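Side-chain contact in substrate-binding protein (Synechococcus sp., PDB 6WPN), which probably binds a sugar or oligosaccharide in the periplasm as the substrate-binding component of a transport system: residues 244-247 with 248-251. Sequence-based numbering, arbitrary orientation.
Sequences QGQR and RAIE
Arg248 lies across the side chain of Gln244 at the start of helix 246-254. Its CB packs 3.8 Å from CB of Gln244 and also rests against the carbonyl oxygen of Gly245. CG is next, 3.3 Å from OE1 of Gln244, and CD touches the same oxygen; these are van der Waals contacts. With CG anti to the backbone N (chi1 173°) and a bend at chi2 (60°), the chain then runs out to a guanidinium whose plane is turned 44° from the Gln244 amide. NE forms a salt bridge with Glu240, while NH1 donates a 2.6 Å hydrogen bond, part of a salt bridge, to OE1 of Glu251. That oxygen lies in the guanidinium plane, but the donor reaches it from above the carboxylate plane. Two carboxylates thus fix the rotation of the group, and an alanine here would probably leave Glu240 and Glu251 without their shared cation and uncover the Gln244 side chain. Gly245 is the N-cap residue; its O accepts from N of Arg248 at 3.0 Å, ahead of the i to i+4 bonds from Ile250 N to Gln246 O and Glu251 N to Arg247 O. Near the protein surface, this first turn of the helix that precedes strand 260-263 rests on the loop between helix 168-179 and helix 195-202: Arg248 and Ala249 touch Phe185, and Gln246 meets Thr187 and Ser193.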
# COMPACT_ATOMS: atom_id res chain seq x y z
N GLN A 244 8.97 -0.31 -15.79
CA GLN A 244 9.12 0.77 -14.83
C GLN A 244 7.95 0.76 -13.86
O GLN A 244 6.84 0.31 -14.19
CB GLN A 244 9.22 2.15 -15.53
CG GLN A 244 10.52 2.35 -16.30
CD GLN A 244 10.60 3.69 -17.00
OE1 GLN A 244 9.64 4.15 -17.62
NE2 GLN A 244 11.75 4.33 -16.92
N GLY A 245 8.19 1.25 -12.64
CA GLY A 245 7.22 1.22 -11.58
C GLY A 245 6.45 2.52 -11.43
O GLY A 245 6.40 3.35 -12.35
N GLN A 246 5.88 2.71 -10.24
CA GLN A 246 4.97 3.83 -10.01
C GLN A 246 5.69 5.17 -9.99
O GLN A 246 5.03 6.21 -10.12
CB GLN A 246 4.23 3.62 -8.69
CG GLN A 246 3.20 2.51 -8.73
CD GLN A 246 2.15 2.73 -9.81
OE1 GLN A 246 1.61 3.84 -9.95
NE2 GLN A 246 1.85 1.68 -10.57
N ARG A 247 7.01 5.19 -9.84
CA ARG A 247 7.75 6.44 -9.97
C ARG A 247 7.63 7.01 -11.38
O ARG A 247 7.61 8.23 -11.56
CB ARG A 247 9.21 6.22 -9.61
CG ARG A 247 9.44 5.87 -8.15
CD ARG A 247 10.92 5.69 -7.85
NE ARG A 247 11.16 5.29 -6.46
CZ ARG A 247 12.36 5.01 -5.96
NH1 ARG A 247 13.44 5.09 -6.74
NH2 ARG A 247 12.50 4.65 -4.69
N ARG A 248 7.55 6.13 -12.39
CA ARG A 248 7.31 6.59 -13.75
C ARG A 248 5.88 7.11 -13.91
O ARG A 248 5.65 8.10 -14.61
CB ARG A 248 7.59 5.45 -14.73
CG ARG A 248 7.21 5.75 -16.17
CD ARG A 248 7.96 6.94 -16.72
NE ARG A 248 7.65 7.16 -18.12
CZ ARG A 248 8.14 8.16 -18.85
NH1 ARG A 248 8.97 9.04 -18.31
NH2 ARG A 248 7.81 8.27 -20.13
N ALA A 249 4.91 6.45 -13.26
CA ALA A 249 3.54 6.96 -13.29
C ALA A 249 3.48 8.35 -12.68
O ALA A 249 2.84 9.26 -13.23
CB ALA A 249 2.61 6.02 -12.53
N ILE A 250 4.16 8.54 -11.55
CA ILE A 250 4.28 9.85 -10.92
C ILE A 250 4.82 10.86 -11.92
O ILE A 250 4.27 11.96 -12.09
CB ILE A 250 5.18 9.75 -9.68
CG1 ILE A 250 4.40 9.20 -8.48
CG2 ILE A 250 5.91 11.06 -9.40
CD1 ILE A 250 5.28 8.73 -7.34
N GLU A 251 5.89 10.49 -12.63
CA GLU A 251 6.51 11.38 -13.60
C GLU A 251 5.57 11.71 -14.75
O GLU A 251 5.54 12.84 -15.24
CB GLU A 251 7.79 10.75 -14.12
CG GLU A 251 8.57 11.62 -15.10
CD GLU A 251 9.87 10.96 -15.54
OE1 GLU A 251 9.82 9.79 -15.97
OE2 GLU A 251 10.93 11.62 -15.47